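Local coordinates for HTH-type transcriptional regulator cbl (Escherichia coli K12, PDB 2FYI), which may serve as an accessory regulator of the cys regulon, a LysR-type DNA-binding transcription factor represented here by its cofactor-binding domain, at residues A[85-90]-A[165-170]; A[90-95]-A[175-180]; A[106-111]-A[133-138]; A[113-118]-A[159-164]. One frame throughout, in Å; residues are numbered along the deposited sequence. Where two conformers were deposited one is given.

Interaction 1 (A[85-90]-A[165-170])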
loop_
_atom_site.group_PDB
_atom_site.type_symbol
_atom_site.label_atom_id
_atom_site.label_comp_id
_atom_site.label_asym_id
_atom_site.label_seq_id
_atom_site.Cartn_x
_atom_site.Cartn_y
_atom_site.Cartn_z
ATOM N N PHE A 85 11.674 -17.472 -3.285
ATOM C CA PHE A 85 12.753 -17.069 -4.182
ATOM C C PHE A 85 13.544 -15.929 -3.548
ATOM O O PHE A 85 13.126 -15.371 -2.527
ATOM C CB PHE A 85 12.215 -16.654 -5.548
ATOM C CG PHE A 85 11.255 -15.528 -5.477
ATOM C CD1 PHE A 85 11.712 -14.216 -5.445
ATOM C CD2 PHE A 85 9.878 -15.774 -5.372
ATOM C CE1 PHE A 85 10.821 -13.152 -5.344
ATOM C CE2 PHE A 85 8.962 -14.707 -5.265
ATOM C CZ PHE A 85 9.439 -13.386 -5.248
ATOM N N ARG A 86 14.691 -15.590 -4.141
ATOM C CA ARG A 86 15.480 -14.435 -3.685
ATOM C C ARG A 86 15.398 -13.210 -4.579
ATOM O O ARG A 86 15.097 -13.305 -5.761
ATOM C CB ARG A 86 16.915 -14.813 -3.391
ATOM C CG ARG A 86 16.952 -15.724 -2.225
ATOM C CD ARG A 86 18.111 -16.645 -2.320
ATOM N NE ARG A 86 19.125 -16.264 -1.343
ATOM C CZ ARG A 86 20.174 -15.465 -1.573
ATOM N NH1 ARG A 86 20.418 -14.928 -2.788
ATOM N NH2 ARG A 86 21.000 -15.209 -0.563
ATOM N N TRP A 87 15.615 -12.044 -3.981
ATOM C CA TRP A 87 15.487 -10.789 -4.708
ATOM C C TRP A 87 16.309 -9.676 -4.116
ATOM O O TRP A 87 16.677 -9.724 -2.936
ATOM C CB TRP A 87 14.051 -10.358 -4.734
ATOM C CG TRP A 87 13.488 -10.067 -3.412
ATOM C CD1 TRP A 87 12.873 -10.942 -2.582
ATOM C CD2 TRP A 87 13.446 -8.787 -2.757
ATOM N NE1 TRP A 87 12.434 -10.295 -1.448
ATOM C CE2 TRP A 87 12.771 -8.969 -1.532
ATOM C CE3 TRP A 87 13.909 -7.503 -3.090
ATOM C CZ2 TRP A 87 12.547 -7.910 -0.635
ATOM C CZ3 TRP A 87 13.683 -6.456 -2.200
ATOM C CH2 TRP A 87 13.013 -6.669 -0.984
ATOM N N HIS A 88 16.582 -8.672 -4.949
ATOM C CA HIS A 88 17.437 -7.552 -4.580
ATOM C C HIS A 88 16.747 -6.234 -4.802
ATOM O O HIS A 88 15.841 -6.113 -5.634
ATOM C CB HIS A 88 18.654 -7.521 -5.475
ATOM C CG HIS A 88 19.684 -8.542 -5.138
ATOM N ND1 HIS A 88 20.744 -8.273 -4.301
ATOM C CD2 HIS A 88 19.838 -9.822 -5.542
ATOM C CE1 HIS A 88 21.505 -9.346 -4.191
ATOM N NE2 HIS A 88 20.978 -10.298 -4.937
ATOM N N HIS A 89 17.215 -5.212 -4.102
ATOM C CA HIS A 89 16.734 -3.866 -4.380
ATOM C C HIS A 89 17.409 -3.303 -5.606
ATOM O O HIS A 89 18.580 -3.590 -5.895
ATOM C CB HIS A 89 17.028 -2.941 -3.225
ATOM C CG HIS A 89 16.264 -3.265 -1.990
ATOM N ND1 HIS A 89 16.850 -3.851 -0.889
ATOM C CD2 HIS A 89 14.960 -3.093 -1.681
ATOM C CE1 HIS A 89 15.938 -4.025 0.046
ATOM N NE2 HIS A 89 14.783 -3.567 -0.407
ATOM N N SER A 90 16.692 -2.473 -6.334
ATOM C CA SER A 90 17.386 -1.703 -7.323
ATOM C C SER A 90 17.081 -0.200 -7.198
ATOM O O SER A 90 16.287 0.225 -6.358
ATOM C CB SER A 90 17.222 -2.292 -8.725
ATOM O OG SER A 90 15.923 -2.109 -9.232
ATOM N N ALA A 165 12.336 -2.896 -4.533
ATOM C CA ALA A 165 12.400 -4.301 -4.927
ATOM C C ALA A 165 12.521 -4.429 -6.452
ATOM O O ALA A 165 11.754 -3.817 -7.166
ATOM C CB ALA A 165 11.140 -4.988 -4.446
ATOM N N GLU A 166 13.453 -5.229 -6.960
ATOM C CA GLU A 166 13.646 -5.275 -8.414
ATOM C C GLU A 166 12.402 -5.750 -9.195
ATOM O O GLU A 166 12.171 -5.350 -10.336
ATOM C CB GLU A 166 14.863 -6.125 -8.775
ATOM C CG GLU A 166 14.746 -7.578 -8.280
ATOM C CD GLU A 166 15.911 -8.507 -8.695
ATOM O OE1 GLU A 166 16.163 -9.497 -7.972
ATOM O OE2 GLU A 166 16.560 -8.260 -9.732
ATOM N N GLN A 167 11.597 -6.595 -8.571
ATOM C CA GLN A 167 10.426 -7.219 -9.202
ATOM C C GLN A 167 9.244 -6.278 -9.471
ATOM O O GLN A 167 8.297 -6.651 -10.149
ATOM C CB GLN A 167 10.014 -8.269 -8.231
ATOM C CG GLN A 167 11.170 -8.289 -7.300
ATOM C CD GLN A 167 10.800 -8.525 -5.893
ATOM O OE1 GLN A 167 9.674 -8.865 -5.564
ATOM N NE2 GLN A 167 11.763 -8.398 -5.038
ATOM N N SER A 168 9.305 -5.059 -8.942
ATOM C CA SER A 168 8.223 -4.108 -9.082
ATOM C C SER A 168 8.305 -3.358 -10.380
ATOM O O SER A 168 7.448 -2.569 -10.688
ATOM C CB SER A 168 8.245 -3.113 -7.938
ATOM O OG SER A 168 9.509 -2.535 -7.849
ATOM N N SER A 169 9.360 -3.579 -11.137
ATOM C CA SER A 169 9.443 -2.996 -12.461
ATOM C C SER A 169 8.359 -3.614 -13.346
ATOM O O SER A 169 7.712 -2.909 -14.146
ATOM C CB SER A 169 10.815 -3.260 -13.078
ATOM O OG SER A 169 10.866 -4.583 -13.567
ATOM N N GLY A 170 8.169 -4.927 -13.191
ATOM C CA GLY A 170 7.329 -5.714 -14.082
ATOM C C GLY A 170 6.604 -4.908 -15.156
ATOM O O GLY A 170 7.193 -4.516 -16.185
#
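Two hydrogen bonds, both made by Glu166, tie the 3-10 turn after strand 161-165 to the strand that runs between the lobes of this LysR cofactor-binding domain. Glu166 N points nearly along the carbonyl axis of His88, at 2.9 Å from His88 O. The Glu166 side chain starts from the crowded position between the backbone N and the carbonyl carbon (chi1 59°), then runs extended beside the strand, so that OE1 takes His88 N at 3.2 Å from above the carboxylate plane. OE2 forms a salt bridge with Arg183.

The main nonpolar contacts involve Trp87. Its ring sets CZ3 3.7 Å from Ala165 CB, and Gln167 CD lies over one indole face toward the rim. The same CZ3 sits over one face of the His89 ring. Beyond the contact, Trp87 NE1 is bonded to Ser70 OG and His89 NE2 to Thr123 O.

An alanine here in place of Trp87 would take away the bond to Ser70 and the ring carbon against Ala165 CB, and would probably leave this part of the turn less firmly packed. With His88 N donating to OE1 and Arg183 paired with OE2, the Glu166 carboxylate is likely to stay ionised, while the backbone N of Glu166 separately holds His88 O.

Interaction 2 (A[90-95]-A[175-180]); sequences SLLVPH and ENLIRL
This is an antiparallel strand pairing: the end of strand 79-94 runs against strand 177-180 within the sheet of the lobe that also holds strand 161-165. Four backbone hydrogen bonds make the ladder, two between Leu91 and Leu180 and two between Val93 and Ile178; the straightest, Val93 N to Ile178 O at 3.0 Å, has an N-H...O angle of 174°. Past the strand ends, His95 N bonds to Asn176 O at 2.8 Å, approaching from above the carbonyl plane, and the imidazole of His95 lays one face over the Asn176-Leu177 peptide.

On one side of the sheet Val93 and Ile178 stand side by side, their CG2 methyls 3.7 Å apart, and Leu180 CD1 meets Val93 CG2 at 4.0 Å. On the other, Leu92, with CG anti to the backbone N (chi1 -176°), crosses Leu177 obliquely and brings CD2 to within 3.8 Å of Leu177 CD1. Its other branch, CD1, lies 4.0 Å from Arg179 CG, and Lys152 of helix 148-157 touches both Leu92 and Arg179.

Arg179 NH2 is shared between Glu174 and Ser168, so an aliphatic stem rests on leucine while the charged end is probably balanced by Glu174, outside the pairing: the pairing itself depends on backbone bonds and methyl packing.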
loop_
_atom_site.group_PDB
_atom_site.type_symbol
_atom_site.label_atom_id
_atom_site.label_comp_id
_atom_site.label_asym_id
_atom_site.label_seq_id
_atom_site.Cartn_x
_atom_site.Cartn_y
_atom_site.Cartn_z
ATOM N N SER A 90 16.692 -2.473 -6.334
ATOM C CA SER A 90 17.386 -1.703 -7.323
ATOM C C SER A 90 17.081 -0.200 -7.198
ATOM O O SER A 90 16.287 0.225 -6.358
ATOM C CB SER A 90 17.222 -2.292 -8.725
ATOM O OG SER A 90 15.923 -2.109 -9.232
ATOM N N LEU A 91 17.778 0.616 -7.979
ATOM C CA LEU A 91 17.726 2.057 -7.765
ATOM C C LEU A 91 16.864 2.646 -8.852
ATOM O O LEU A 91 17.110 2.418 -10.033
ATOM C CB LEU A 91 19.142 2.648 -7.778
ATOM C CG LEU A 91 19.281 4.129 -7.415
ATOM C CD1 LEU A 91 18.728 4.387 -6.053
ATOM C CD2 LEU A 91 20.705 4.573 -7.447
ATOM N N LEU A 92 15.826 3.373 -8.457
ATOM C CA LEU A 92 14.894 3.973 -9.434
ATOM C C LEU A 92 15.100 5.488 -9.572
ATOM O O LEU A 92 14.945 6.228 -8.614
ATOM C CB LEU A 92 13.449 3.659 -9.039
ATOM C CG LEU A 92 12.304 4.106 -9.954
ATOM C CD1 LEU A 92 12.387 3.399 -11.270
ATOM C CD2 LEU A 92 10.947 3.847 -9.304
ATOM N N VAL A 93 15.468 5.958 -10.748
ATOM C CA VAL A 93 15.783 7.388 -10.904
ATOM C C VAL A 93 15.179 7.974 -12.160
ATOM O O VAL A 93 14.894 7.249 -13.094
ATOM C CB VAL A 93 17.292 7.651 -11.006
ATOM C CG1 VAL A 93 17.973 7.196 -9.746
ATOM C CG2 VAL A 93 17.883 6.958 -12.214
ATOM N N PRO A 94 14.954 9.290 -12.193
ATOM C CA PRO A 94 14.460 9.902 -13.429
ATOM C C PRO A 94 15.433 9.770 -14.598
ATOM O O PRO A 94 16.637 9.649 -14.393
ATOM C CB PRO A 94 14.286 11.372 -13.050
ATOM C CG PRO A 94 14.252 11.397 -11.579
ATOM C CD PRO A 94 15.080 10.271 -11.104
ATOM N N HIS A 95 14.894 9.810 -15.815
ATOM C CA HIS A 95 15.678 9.572 -17.038
ATOM C C HIS A 95 16.989 10.354 -17.119
ATOM O O HIS A 95 17.998 9.828 -17.610
ATOM C CB HIS A 95 14.853 9.812 -18.322
ATOM C CG HIS A 95 14.259 8.566 -18.916
ATOM N ND1 HIS A 95 14.860 7.328 -18.817
ATOM C CD2 HIS A 95 13.130 8.374 -19.643
ATOM C CE1 HIS A 95 14.118 6.425 -19.435
ATOM N NE2 HIS A 95 13.060 7.033 -19.941
ATOM N N GLU A 175 7.410 5.269 -17.320
ATOM C CA GLU A 175 7.590 6.152 -18.494
ATOM C C GLU A 175 8.992 6.735 -18.716
ATOM O O GLU A 175 9.682 6.411 -19.681
ATOM C CB GLU A 175 6.590 7.327 -18.411
ATOM C CG GLU A 175 6.018 7.656 -16.961
ATOM C CD GLU A 175 7.050 8.199 -15.890
ATOM O OE1 GLU A 175 7.762 9.214 -16.119
ATOM O OE2 GLU A 175 7.100 7.614 -14.782
ATOM N N ASN A 176 9.372 7.633 -17.814
ATOM C CA ASN A 176 10.606 8.393 -17.885
ATOM C C ASN A 176 11.458 8.138 -16.669
ATOM O O ASN A 176 12.201 9.017 -16.228
ATOM C CB ASN A 176 10.315 9.889 -17.921
ATOM C CG ASN A 176 9.524 10.287 -19.120
ATOM O OD1 ASN A 176 10.088 10.759 -20.106
ATOM N ND2 ASN A 176 8.209 10.083 -19.066
ATOM N N LEU A 177 11.314 6.955 -16.100
ATOM C CA LEU A 177 12.179 6.542 -15.030
ATOM C C LEU A 177 13.014 5.410 -15.564
ATOM O O LEU A 177 12.645 4.775 -16.549
ATOM C CB LEU A 177 11.364 6.044 -13.849
ATOM C CG LEU A 177 10.295 6.954 -13.273
ATOM C CD1 LEU A 177 9.814 6.327 -11.987
ATOM C CD2 LEU A 177 10.845 8.342 -13.033
ATOM N N ILE A 178 14.132 5.142 -14.896
ATOM C CA ILE A 178 15.034 4.055 -15.271
ATOM C C ILE A 178 15.527 3.339 -14.008
ATOM O O ILE A 178 15.714 3.976 -12.962
ATOM C CB ILE A 178 16.206 4.592 -16.134
ATOM C CG1 ILE A 178 17.277 3.526 -16.350
ATOM C CG2 ILE A 178 16.801 5.848 -15.520
ATOM C CD1 ILE A 178 18.231 3.852 -17.502
ATOM N N ARG A 179 15.703 2.022 -14.092
ATOM C CA ARG A 179 16.224 1.235 -12.964
ATOM C C ARG A 179 17.738 1.031 -13.079
ATOM O O ARG A 179 18.205 0.529 -14.068
ATOM C CB ARG A 179 15.502 -0.111 -12.894
ATOM C CG ARG A 179 14.238 -0.067 -12.061
ATOM C CD ARG A 179 13.071 -0.934 -12.616
ATOM N NE ARG A 179 11.805 -0.621 -11.922
ATOM C CZ ARG A 179 11.484 -1.058 -10.691
ATOM N NH1 ARG A 179 12.313 -1.868 -10.021
ATOM N NH2 ARG A 179 10.326 -0.705 -10.131
ATOM N N LEU A 180 18.513 1.443 -12.092
ATOM C CA LEU A 180 19.951 1.188 -12.142
ATOM C C LEU A 180 20.281 -0.002 -11.233
ATOM O O LEU A 180 19.719 -0.139 -10.121
ATOM C CB LEU A 180 20.732 2.422 -11.729
ATOM C CG LEU A 180 20.431 3.746 -12.458
ATOM C CD1 LEU A 180 21.285 4.932 -12.015
ATOM C CD2 LEU A 180 20.582 3.505 -13.921
#

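Interaction 3 (A[106-111]-A[133-138]); sequences TLESIA and ARKGLL
Lys135 has the most surface buried here; Glu108, its partner, and Leu137 come next. Lys135 follows helix 125-134 and reaches toward the short helix 107-110. Its CG is anti to the carbonyl carbon, and bends at chi2 and chi4 fold the chain alongside one carboxylate oxygen of Glu108, so that CG, CD, CE and NZ all lie close to OE2. Glu108 is bent as well, at chi2 (79°), and the two chains cross obliquely. The salt bridge that results is loose: Lys135 NZ stands 3.5 Å from Glu108 OE2, a weak hydrogen bond. A water bridges the same two atoms, accepting from Lys135 NZ and donating to Glu108 OE2. Glu108 has two modelled conformers; the one described makes this pairing.

Leu137 makes the apolar half. Its CD1 meets Ala111 CB at 3.5 Å and approaches Glu108 CA at 4.3 Å. Leu107, in helix 107-110, adds a methyl, its CD1 being 4.2 Å from Lys135 CG where the two side chains cross at about a right angle; Leu107 also packs on Ala131 and Phe132 of helix 125-134.

The placing of Lys135 and Leu137 is consistent with how the longer helix ends. Gly136, with positive phi (66°), is the C-prime residue of a Schellman motif, in which Leu137 N bonds to Phe132 O. Charge pairing at this surface is therefore weak and water-bridged, and it flanks a small patch of methyl contacts.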
loop_
_atom_site.group_PDB
_atom_site.type_symbol
_atom_site.label_atom_id
_atom_site.label_comp_id
_atom_site.label_asym_id
_atom_site.label_seq_id
_atom_site.Cartn_x
_atom_site.Cartn_y
_atom_site.Cartn_z
ATOM N N THR A 106 28.289 3.819 -6.189
ATOM C CA THR A 106 28.769 3.322 -4.883
ATOM C C THR A 106 27.774 3.720 -3.802
ATOM O O THR A 106 26.864 4.554 -4.054
ATOM C CB THR A 106 30.107 3.932 -4.517
ATOM O OG1 THR A 106 29.924 5.335 -4.285
ATOM C CG2 THR A 106 31.144 3.724 -5.626
ATOM N N LEU A 107 27.920 3.138 -2.613
ATOM C CA LEU A 107 27.001 3.446 -1.505
ATOM C C LEU A 107 27.113 4.906 -1.143
ATOM O O LEU A 107 26.117 5.612 -1.037
ATOM C CB LEU A 107 27.299 2.596 -0.290
ATOM C CG LEU A 107 26.640 1.225 -0.369
ATOM C CD1 LEU A 107 27.186 0.226 0.677
ATOM C CD2 LEU A 107 25.164 1.404 -0.212
ATOM N N GLU A 108 28.358 5.325 -0.995
ATOM C CA GLU A 108 28.758 6.690 -0.721
ATOM C C GLU A 108 28.136 7.721 -1.687
ATOM O O GLU A 108 27.728 8.809 -1.264
ATOM C CB GLU A 108 30.282 6.726 -0.754
ATOM C CG GLU A 108 30.973 5.557 0.043
ATOM C CD GLU A 108 31.025 4.182 -0.681
ATOM O OE1 GLU A 108 30.273 3.940 -1.645
ATOM O OE2 GLU A 108 31.817 3.316 -0.257
ATOM N N SER A 109 28.043 7.380 -2.970
ATOM C CA SER A 109 27.389 8.219 -3.942
ATOM C C SER A 109 25.912 8.265 -3.676
ATOM O O SER A 109 25.288 9.320 -3.676
ATOM C CB SER A 109 27.545 7.654 -5.319
ATOM O OG SER A 109 28.866 7.828 -5.737
ATOM N N ILE A 110 25.305 7.102 -3.523
ATOM C CA ILE A 110 23.882 7.105 -3.390
ATOM C C ILE A 110 23.556 7.872 -2.121
ATOM O O ILE A 110 22.527 8.547 -2.043
ATOM C CB ILE A 110 23.361 5.682 -3.327
ATOM C CG1 ILE A 110 23.689 4.968 -4.649
ATOM C CG2 ILE A 110 21.871 5.650 -2.977
ATOM C CD1 ILE A 110 23.194 3.491 -4.727
ATOM N N ALA A 111 24.440 7.814 -1.128
ATOM C CA ALA A 111 24.072 8.351 0.181
ATOM C C ALA A 111 23.862 9.875 0.195
ATOM O O ALA A 111 23.249 10.419 1.112
ATOM C CB ALA A 111 25.058 7.925 1.227
ATOM N N ALA A 133 25.377 1.290 6.953
ATOM C CA ALA A 133 26.098 1.330 8.229
ATOM C C ALA A 133 27.498 0.811 8.057
ATOM O O ALA A 133 28.411 1.285 8.696
ATOM C CB ALA A 133 25.410 0.563 9.244
ATOM N N ARG A 134 27.689 -0.164 7.185
ATOM C CA ARG A 134 29.047 -0.599 6.911
ATOM C C ARG A 134 29.889 0.558 6.394
ATOM O O ARG A 134 31.064 0.548 6.589
ATOM C CB ARG A 134 29.092 -1.751 5.922
ATOM C CG ARG A 134 28.718 -3.100 6.504
ATOM C CD ARG A 134 28.526 -4.168 5.375
ATOM N NE ARG A 134 27.253 -4.915 5.483
ATOM C CZ ARG A 134 26.287 -4.958 4.553
ATOM N NH1 ARG A 134 26.425 -4.306 3.391
ATOM N NH2 ARG A 134 25.173 -5.660 4.792
ATOM N N LYS A 135 29.319 1.574 5.755
ATOM C CA LYS A 135 30.149 2.733 5.404
ATOM C C LYS A 135 30.141 3.886 6.417
ATOM O O LYS A 135 30.490 5.014 6.054
ATOM C CB LYS A 135 29.758 3.307 4.059
ATOM C CG LYS A 135 29.933 2.368 2.944
ATOM C CD LYS A 135 31.261 1.728 3.009
ATOM C CE LYS A 135 31.241 0.487 2.148
ATOM N NZ LYS A 135 32.547 0.388 1.430
ATOM N N GLY A 136 29.752 3.628 7.669
ATOM C CA GLY A 136 29.536 4.709 8.654
ATOM C C GLY A 136 28.386 5.702 8.394
ATOM O O GLY A 136 28.378 6.790 8.982
ATOM N N LEU A 137 27.413 5.333 7.550
ATOM C CA LEU A 137 26.412 6.269 7.086
ATOM C C LEU A 137 24.966 5.968 7.467
ATOM O O LEU A 137 24.560 4.801 7.534
ATOM C CB LEU A 137 26.438 6.306 5.580
ATOM C CG LEU A 137 27.581 7.055 4.914
ATOM C CD1 LEU A 137 27.552 6.793 3.423
ATOM C CD2 LEU A 137 27.523 8.583 5.257
ATOM N N LEU A 138 24.186 7.040 7.663
ATOM C CA LEU A 138 22.710 7.006 7.659
ATOM C C LEU A 138 22.167 7.448 6.303
ATOM O O LEU A 138 22.655 8.409 5.739
ATOM C CB LEU A 138 22.152 7.961 8.699
ATOM C CG LEU A 138 22.479 7.636 10.149
ATOM C CD1 LEU A 138 22.046 8.799 11.051
ATOM C CD2 LEU A 138 21.808 6.346 10.525
HETATM O O HOH W 1 34.191 2.254 1.483
#

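Interaction 4 (A[113-118]-A[159-164]); sequences WPLITY and LGIGLV
Leu115, Ile161 and Leu163 form the apolar centre, all on one side of a parallel strand pair. Leu115 uses both branches: CD2 meets Ile161 CG1 at 3.3 Å, and CD1 meets Leu163 CD1 at 3.9 Å, both crossings being oblique. Ile161 puts CG1 between its backbone N and carbonyl carbon (chi1 65°), which carries CD1 on to Trp113 CB, 3.5 Å away. On the other side Ile116 extends CD1 over Gly160, 3.7 Å from Gly160 O.

Backbone bonds lie between these layers: Ile161 N to Pro114 O, Ile116 N to Ile161 O at 2.7 Å, and Leu163 N to Ile116 O. At the polar edge Thr117, its OG1 anti to the backbone N, donates to a lone pair of Leu163 O at 3.0 Å. Beyond it, Tyr118 OH lies 3.5 Å from Val164 CA and hydrogen-bonds Ser148 OG and Ala165 N. A phenylalanine here in place of Tyr118 would probably loosen the tie between the strand ends and Ser148, since the hydroxyl makes both bonds.

Parallel strands with helices on both faces are the alpha/beta architecture of LysR domains, which resemble periplasmic binding proteins. Strand 115-118 lies between strands 161-165 and 141-145. Helix 125-134 covers the Leu115 and Leu163 side through Phe132 and Ile128, helix 148-157 covers Ile116 through Ile151 and Val155, and Leu159 packs on Arg37 of the second subunit.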
loop_
_atom_site.group_PDB
_atom_site.type_symbol
_atom_site.label_atom_id
_atom_site.label_comp_id
_atom_site.label_asym_id
_atom_site.label_seq_id
_atom_site.Cartn_x
_atom_site.Cartn_y
_atom_site.Cartn_z
ATOM N N TRP A 113 22.020 11.577 -1.839
ATOM C CA TRP A 113 20.731 12.066 -2.356
ATOM C C TRP A 113 19.573 11.749 -1.437
ATOM O O TRP A 113 19.665 10.826 -0.611
ATOM C CB TRP A 113 20.456 11.454 -3.704
ATOM C CG TRP A 113 21.585 11.633 -4.602
ATOM C CD1 TRP A 113 22.783 10.915 -4.627
ATOM C CD2 TRP A 113 21.676 12.598 -5.613
ATOM N NE1 TRP A 113 23.601 11.413 -5.615
ATOM C CE2 TRP A 113 22.948 12.448 -6.228
ATOM C CE3 TRP A 113 20.811 13.583 -6.062
ATOM C CZ2 TRP A 113 23.351 13.233 -7.261
ATOM C CZ3 TRP A 113 21.216 14.377 -7.059
ATOM C CH2 TRP A 113 22.477 14.197 -7.673
ATOM N N PRO A 114 18.477 12.518 -1.549
ATOM C CA PRO A 114 17.242 12.192 -0.811
ATOM C C PRO A 114 16.709 10.789 -1.158
ATOM O O PRO A 114 16.482 10.524 -2.310
ATOM C CB PRO A 114 16.263 13.291 -1.294
ATOM C CG PRO A 114 17.141 14.408 -1.709
ATOM C CD PRO A 114 18.339 13.759 -2.332
ATOM N N LEU A 115 16.525 9.893 -0.198
ATOM C CA LEU A 115 15.991 8.568 -0.543
ATOM C C LEU A 115 14.515 8.432 -0.311
ATOM O O LEU A 115 13.956 8.987 0.659
ATOM C CB LEU A 115 16.616 7.480 0.266
ATOM C CG LEU A 115 18.052 7.289 -0.137
ATOM C CD1 LEU A 115 18.584 5.991 0.507
ATOM C CD2 LEU A 115 18.152 7.273 -1.669
ATOM N N ILE A 116 13.885 7.661 -1.191
ATOM C CA ILE A 116 12.503 7.313 -1.037
ATOM C C ILE A 116 12.492 5.816 -1.007
ATOM O O ILE A 116 12.784 5.161 -1.996
ATOM C CB ILE A 116 11.674 7.798 -2.203
ATOM C CG1 ILE A 116 11.916 9.271 -2.438
ATOM C CG2 ILE A 116 10.190 7.547 -1.959
ATOM C CD1 ILE A 116 11.335 9.685 -3.725
ATOM N N THR A 117 12.179 5.259 0.146
ATOM C CA THR A 117 12.276 3.822 0.289
ATOM C C THR A 117 11.329 3.278 1.341
ATOM O O THR A 117 10.566 4.041 1.939
ATOM C CB THR A 117 13.702 3.379 0.556
ATOM O OG1 THR A 117 13.813 2.011 0.186
ATOM C CG2 THR A 117 14.053 3.527 1.997
ATOM N N TYR A 118 11.368 1.964 1.538
ATOM C CA TYR A 118 10.448 1.307 2.463
ATOM C C TYR A 118 10.715 1.704 3.897
ATOM O O TYR A 118 11.832 1.988 4.268
ATOM C CB TYR A 118 10.542 -0.214 2.328
ATOM C CG TYR A 118 10.354 -0.664 0.911
ATOM C CD1 TYR A 118 11.432 -1.160 0.181
ATOM C CD2 TYR A 118 9.118 -0.547 0.287
ATOM C CE1 TYR A 118 11.285 -1.551 -1.131
ATOM C CE2 TYR A 118 8.958 -0.934 -1.016
ATOM C CZ TYR A 118 10.056 -1.432 -1.726
ATOM O OH TYR A 118 9.925 -1.835 -3.036
ATOM N N LEU A 159 10.801 14.442 -5.787
ATOM C CA LEU A 159 11.184 14.477 -4.378
ATOM C C LEU A 159 12.552 13.881 -4.024
ATOM O O LEU A 159 13.133 14.313 -3.023
ATOM C CB LEU A 159 10.135 13.770 -3.565
ATOM C CG LEU A 159 10.130 14.085 -2.080
ATOM C CD1 LEU A 159 9.669 15.531 -1.846
ATOM C CD2 LEU A 159 9.210 13.095 -1.379
ATOM N N GLY A 160 13.048 12.913 -4.817
ATOM C CA GLY A 160 14.259 12.135 -4.496
ATOM C C GLY A 160 14.458 10.861 -5.342
ATOM O O GLY A 160 13.742 10.623 -6.309
ATOM N N ILE A 161 15.426 10.025 -5.018
ATOM C CA ILE A 161 15.569 8.768 -5.749
ATOM C C ILE A 161 15.023 7.585 -4.932
ATOM O O ILE A 161 14.806 7.699 -3.717
ATOM C CB ILE A 161 17.033 8.492 -6.084
ATOM C CG1 ILE A 161 17.824 8.289 -4.793
ATOM C CG2 ILE A 161 17.600 9.614 -6.904
ATOM C CD1 ILE A 161 19.287 8.422 -4.932
ATOM N N GLY A 162 14.803 6.446 -5.573
ATOM C CA GLY A 162 14.124 5.360 -4.880
ATOM C C GLY A 162 14.926 4.088 -4.802
ATOM O O GLY A 162 15.637 3.720 -5.750
ATOM N N LEU A 163 14.834 3.411 -3.665
ATOM C CA LEU A 163 15.302 2.032 -3.578
ATOM C C LEU A 163 14.078 1.137 -3.577
ATOM O O LEU A 163 13.257 1.219 -2.665
ATOM C CB LEU A 163 16.146 1.827 -2.330
ATOM C CG LEU A 163 17.549 2.405 -2.576
ATOM C CD1 LEU A 163 18.332 2.522 -1.320
ATOM C CD2 LEU A 163 18.315 1.555 -3.552
ATOM N N VAL A 164 13.908 0.341 -4.627
ATOM C CA VAL A 164 12.736 -0.529 -4.748
ATOM C C VAL A 164 13.128 -1.962 -5.042
ATOM O O VAL A 164 14.120 -2.210 -5.706
ATOM C CB VAL A 164 11.797 -0.078 -5.868
ATOM C CG1 VAL A 164 11.246 1.246 -5.562
ATOM C CG2 VAL A 164 12.533 -0.012 -7.180
#

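How the interactions relate
From the N terminus, strand 79-94 comes first and supplies one side of interactions 1 and 2, which share Ser90. Their closing segments, 165-170 and 175-180, return late in the chain, so these two loops cross. Interactions 3 and 4 are nested inside both, and they cross each other: 106-111 pairs with 133-138, and 113-118, lying between those two, pairs with 159-164. Helix 107-110, the C-terminal end of helix 125-134 and strands 115-118 and 161-165 are thus held within one lobe. Ser90 N, common to interactions 1 and 2, bonds Val164 O of interaction 4, Leu92 N of interaction 2 meets Gly162 O of interaction 4, and Ile110 packs on Leu91, Leu115 and Ile161.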